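Local coordinates for protein beta-N-acetylhexosaminidase (Bacteroides fragilis, PDB 4PYS) that probably releases terminal N-acetylhexosamine residues from glycoconjugates by hydrolysis, as a family 20 glycoside hydrolase with a TIM-barrel catalytic domain, at residues A[406-409]-A[410-413]; A[478-481]-A[482-485]. One frame throughout, in Å; residues are numbered along the deposited sequence.

Contact 1 (A[406-409]-A[410-413])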
loop_
_atom_site.group_PDB
_atom_site.type_symbol
_atom_site.label_atom_id
_atom_site.label_comp_id
_atom_site.label_asym_id
_atom_site.label_seq_id
_atom_site.Cartn_x
_atom_site.Cartn_y
_atom_site.Cartn_z
ATOM N N THR A 406 3.645 -20.874 1.712
ATOM C CA THR A 406 4.194 -20.670 0.380
ATOM C C THR A 406 3.032 -20.637 -0.596
ATOM O O THR A 406 1.980 -21.230 -0.325
ATOM C CB THR A 406 5.153 -21.813 -0.049
ATOM O OG1 THR A 406 4.446 -23.058 -0.125
ATOM C CG2 THR A 406 6.314 -21.957 0.946
ATOM N N PHE A 407 3.224 -19.955 -1.722
ATOM C CA PHE A 407 2.269 -20.001 -2.836
ATOM C C PHE A 407 2.875 -19.427 -4.114
ATOM O O PHE A 407 3.871 -18.702 -4.060
ATOM C CB PHE A 407 0.938 -19.290 -2.496
ATOM C CG PHE A 407 1.055 -17.800 -2.269
ATOM C CD1 PHE A 407 0.923 -16.907 -3.328
ATOM C CD2 PHE A 407 1.243 -17.291 -0.992
ATOM C CE1 PHE A 407 1.007 -15.540 -3.128
ATOM C CE2 PHE A 407 1.326 -15.913 -0.786
ATOM C CZ PHE A 407 1.207 -15.046 -1.845
ATOM N N ASP A 408 2.278 -19.738 -5.263
ATOM C CA ASP A 408 2.827 -19.219 -6.507
ATOM C C ASP A 408 1.829 -18.398 -7.316
ATOM O O ASP A 408 0.755 -18.034 -6.825
ATOM C CB ASP A 408 3.470 -20.364 -7.342
ATOM C CG ASP A 408 2.448 -21.300 -7.972
ATOM O OD1 ASP A 408 1.226 -21.065 -7.855
ATOM O OD2 ASP A 408 2.878 -22.287 -8.614
ATOM N N LEU A 409 2.185 -18.095 -8.558
ATOM C CA LEU A 409 1.372 -17.195 -9.372
ATOM C C LEU A 409 -0.001 -17.790 -9.699
ATOM O O LEU A 409 -1.002 -17.053 -9.775
ATOM C CB LEU A 409 2.120 -16.816 -10.659
ATOM C CG LEU A 409 1.521 -15.671 -11.484
ATOM C CD1 LEU A 409 1.621 -14.333 -10.737
ATOM C CD2 LEU A 409 2.231 -15.574 -12.830
ATOM N N GLU A 410 -0.058 -19.109 -9.883
ATOM C CA GLU A 410 -1.342 -19.784 -10.084
ATOM C C GLU A 410 -2.234 -19.675 -8.858
ATOM O O GLU A 410 -3.438 -19.463 -8.989
ATOM C CB GLU A 410 -1.156 -21.268 -10.459
ATOM C CG GLU A 410 -1.040 -21.521 -11.950
ATOM C CD GLU A 410 -1.093 -23.004 -12.322
ATOM O OE1 GLU A 410 -0.370 -23.395 -13.253
ATOM O OE2 GLU A 410 -1.857 -23.766 -11.692
ATOM N N ASP A 411 -1.663 -19.831 -7.662
ATOM C CA ASP A 411 -2.473 -19.738 -6.453
ATOM C C ASP A 411 -3.085 -18.349 -6.332
ATOM O O ASP A 411 -4.286 -18.212 -6.073
ATOM C CB ASP A 411 -1.642 -20.051 -5.191
ATOM C CG ASP A 411 -1.128 -21.474 -5.165
ATOM O OD1 ASP A 411 -1.906 -22.412 -5.475
ATOM O OD2 ASP A 411 0.063 -21.663 -4.821
ATOM N N VAL A 412 -2.277 -17.310 -6.515
ATOM C CA VAL A 412 -2.820 -15.967 -6.322
ATOM C C VAL A 412 -3.848 -15.657 -7.413
ATOM O O VAL A 412 -4.920 -15.127 -7.129
ATOM C CB VAL A 412 -1.727 -14.868 -6.190
ATOM C CG1 VAL A 412 -0.732 -14.936 -7.313
ATOM C CG2 VAL A 412 -2.368 -13.478 -6.118
ATOM N N TYR A 413 -3.563 -16.045 -8.651
ATOM C CA TYR A 413 -4.490 -15.723 -9.736
ATOM C C TYR A 413 -5.810 -16.488 -9.662
ATOM O O TYR A 413 -6.882 -15.921 -9.908
ATOM C CB TYR A 413 -3.820 -15.954 -11.099
ATOM C CG TYR A 413 -4.575 -15.267 -12.225
ATOM C CD1 TYR A 413 -4.441 -13.903 -12.436
ATOM C CD2 TYR A 413 -5.418 -15.981 -13.060
ATOM C CE1 TYR A 413 -5.133 -13.258 -13.449
ATOM C CE2 TYR A 413 -6.119 -15.339 -14.087
ATOM C CZ TYR A 413 -5.968 -13.987 -14.269
ATOM O OH TYR A 413 -6.656 -13.335 -15.280
HETATM O O HOH W 1 -0.004 -23.490 -7.669
#
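Asp408 and Asp411 exchange hydrogen bonds at the start of helix 409-415, each carboxylate accepting from the other residue's backbone nitrogen. Asp411 N donates to Asp408 OD1 over 3.1 Å, meeting the oxygen nearly along its C-O axis. In return Asp408 N reaches Asp411 OD2 at 3.0 Å, on the anti side and 24° out of the carboxylate plane. This is a capping box with Asp408 as N-cap. Asp suits both places because its short side chain can turn back on the main chain: CG of Asp408 sits between its own N and carbonyl carbon (chi1 72°), which swings OD1 over the first helical turn. Behind the cap the helix proper begins with Val412 N donating to Asp408 O at 3.1 Å and Tyr413 N to Leu409 O.

Just outside the box, the Phe407 ring meets Val412 obliquely, CE1 to CB 4.2 Å, while Leu409 CD1 lies 4.2 Å from Val412 CG1. Leu409 and Val412 turn this apolar side of the helix to helix 453-462, touching Ala456. The polar side is fixed by Asp408 OD2, which accepts from Lys496 N, and by Asp411 OD1, which forms a salt bridge with Arg415 one turn on.

The cost of the box is that Asp408 OD1 and Asp411 OD2 stand 3.3 Å apart, two acceptors with no bond between them. A water donating to Asp408 OD1 at 2.7 Å, the backbone N-H groups, the helix N-terminus and Arg415 probably offset that repulsion and favour two ionised carboxylates.

Contact 2 (A[478-481]-A[482-485])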
loop_
_atom_site.group_PDB
_atom_site.type_symbol
_atom_site.label_atom_id
_atom_site.label_comp_id
_atom_site.label_asym_id
_atom_site.label_seq_id
_atom_site.Cartn_x
_atom_site.Cartn_y
_atom_site.Cartn_z
ATOM N N LEU A 478 4.791 -12.574 -19.028
ATOM C CA LEU A 478 6.062 -12.886 -19.676
ATOM C C LEU A 478 6.415 -11.875 -20.772
ATOM O O LEU A 478 7.589 -11.554 -20.970
ATOM C CB LEU A 478 6.022 -14.305 -20.247
ATOM C CG LEU A 478 5.831 -15.413 -19.214
ATOM C CD1 LEU A 478 5.897 -16.766 -19.916
ATOM C CD2 LEU A 478 6.898 -15.329 -18.111
ATOM N N SER A 479 5.403 -11.373 -21.478
ATOM C CA SER A 479 5.616 -10.427 -22.569
ATOM C C SER A 479 6.031 -9.046 -22.076
ATOM O O SER A 479 6.690 -8.295 -22.804
ATOM C CB SER A 479 4.344 -10.291 -23.408
ATOM O OG SER A 479 4.077 -11.519 -24.052
ATOM N N LYS A 480 5.633 -8.715 -20.854
ATOM C CA LYS A 480 5.931 -7.405 -20.297
ATOM C C LYS A 480 7.160 -7.449 -19.388
ATOM O O LYS A 480 7.653 -6.400 -18.960
ATOM C CB LYS A 480 4.715 -6.889 -19.516
ATOM C CG LYS A 480 4.535 -5.384 -19.554
ATOM C CD LYS A 480 4.278 -4.915 -20.973
ATOM C CE LYS A 480 4.271 -3.415 -21.051
ATOM N NZ LYS A 480 4.130 -2.947 -22.452
ATOM N N GLN A 481 7.654 -8.651 -19.098
ATOM C CA GLN A 481 8.700 -8.824 -18.089
ATOM C C GLN A 481 9.930 -7.944 -18.297
ATOM O O GLN A 481 10.378 -7.275 -17.355
ATOM C CB GLN A 481 9.124 -10.298 -17.981
ATOM C CG GLN A 481 10.291 -10.526 -17.007
ATOM C CD GLN A 481 10.657 -11.995 -16.870
ATOM O OE1 GLN A 481 9.939 -12.877 -17.351
ATOM N NE2 GLN A 481 11.773 -12.266 -16.212
ATOM N N LEU A 482 10.506 -7.948 -19.500
ATOM C CA LEU A 482 11.727 -7.176 -19.699
ATOM C C LEU A 482 11.465 -5.673 -19.528
ATOM O O LEU A 482 12.313 -4.951 -18.995
ATOM C CB LEU A 482 12.376 -7.493 -21.046
ATOM C CG LEU A 482 13.818 -7.041 -21.270
ATOM C CD1 LEU A 482 14.714 -7.334 -20.067
ATOM C CD2 LEU A 482 14.358 -7.727 -22.511
ATOM N N TRP A 483 10.294 -5.199 -19.952
ATOM C CA TRP A 483 9.955 -3.788 -19.727
ATOM C C TRP A 483 9.939 -3.459 -18.232
ATOM O O TRP A 483 10.470 -2.432 -17.815
ATOM C CB TRP A 483 8.610 -3.389 -20.364
ATOM C CG TRP A 483 8.340 -1.890 -20.174
ATOM C CD1 TRP A 483 8.832 -0.865 -20.934
ATOM C CD2 TRP A 483 7.561 -1.273 -19.130
ATOM N NE1 TRP A 483 8.399 0.349 -20.437
ATOM C CE2 TRP A 483 7.617 0.124 -19.333
ATOM C CE3 TRP A 483 6.811 -1.770 -18.058
ATOM C CZ2 TRP A 483 6.951 1.031 -18.496
ATOM C CZ3 TRP A 483 6.156 -0.863 -17.217
ATOM C CH2 TRP A 483 6.234 0.516 -17.447
ATOM N N PHE A 484 9.348 -4.336 -17.424
ATOM C CA PHE A 484 9.327 -4.103 -15.990
ATOM C C PHE A 484 10.737 -4.139 -15.433
ATOM O O PHE A 484 11.084 -3.362 -14.543
ATOM C CB PHE A 484 8.472 -5.144 -15.271
ATOM C CG PHE A 484 6.986 -4.889 -15.372
ATOM C CD1 PHE A 484 6.441 -3.705 -14.893
ATOM C CD2 PHE A 484 6.137 -5.841 -15.919
ATOM C CE1 PHE A 484 5.065 -3.462 -14.967
ATOM C CE2 PHE A 484 4.760 -5.608 -15.994
ATOM C CZ PHE A 484 4.229 -4.420 -15.528
ATOM N N GLU A 485 11.560 -5.041 -15.948
ATOM C CA GLU A 485 12.939 -5.107 -15.478
ATOM C C GLU A 485 13.698 -3.835 -15.808
ATOM O O GLU A 485 14.525 -3.379 -15.018
ATOM C CB GLU A 485 13.661 -6.364 -16.010
ATOM C CG GLU A 485 13.045 -7.625 -15.406
ATOM C CD GLU A 485 13.913 -8.868 -15.528
ATOM O OE1 GLU A 485 15.086 -8.762 -15.966
ATOM O OE2 GLU A 485 13.398 -9.954 -15.156
HETATM O O HOH W 2 8.899 -6.506 -22.171
#
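Lys480 runs from a greasy base beside Phe484 to a charged tip that leaves the helix. Its CB lies 3.7 Å from Phe484 CE2, and CG comes closer still to the same atom, at 3.6 Å, the two side chains crossing at about a right angle. At chi2 (63°) the chain bends, and beyond it runs extended, carrying CE past the indole of Trp483, 4.3 Å from CE3 and oblique to the ring. NZ stands 5.2 Å from the centroid of the indole's five-membered ring, at most a weak cation-pi attraction. The ammonium finds firmer partners in the backbone oxygens of Ile10 and Gln108. Lysine fits here because its methylenes can line aromatic rings while its ammonium group, at the far end of a long chain, hydrogen-bonds to main-chain oxygens of another part of the protein.

All of this sits on helix 470-486, which is kinked where the nitrogens of Leu482 and Trp483 lack bonds to the preceding turn. At the kink a water bridges the gap, donating to Ser479 O and accepting from Trp483 N. Regular i to i+4 bonding is seen again from Phe484 N to Lys480 O, and the aromatic pair packs just there: Trp483 CE3 lies 3.7 Å above one face of the Phe484 ring, offset toward its rim. Both residues also touch Met158 of helix 146-158, as befits large apolar side chains.

Gln481 and Glu485, one turn apart, run side by side in the same direction, each long enough for amide NH2 and carboxylate to meet as complementary donor and acceptor. Their hydrogen bond is nearly straight (177°) from Gln481 NE2 to Glu485 OE2 at 3.0 Å; the acceptor lies in the amide plane, but the donor comes from above the carboxylate plane, the two planes being 52° apart.

Overall arrangement
Contact 1 opens a short helix, whereas contact 2 lies within the long helix 470-486 that follows it in the chain. Their centres are about 19 Å apart and their nearest atoms about 7 Å, so the two do not touch. Helix 470-486 nevertheless joins them: its early residues Phe470, Phe473 and Tyr474 pack on Leu409 of contact 1, while further along it carries contact 2, where Lys480 and Trp483 face the region of Gln9, Ile10 and helix 96-109. Contact 1 falls within the family 20 catalytic-domain range. Contact 1 caps the start of a helix and contact 2 joins successive turns of another; neither includes any of the zinc ligands Cys242, Cys260, Cys301 and Cys304.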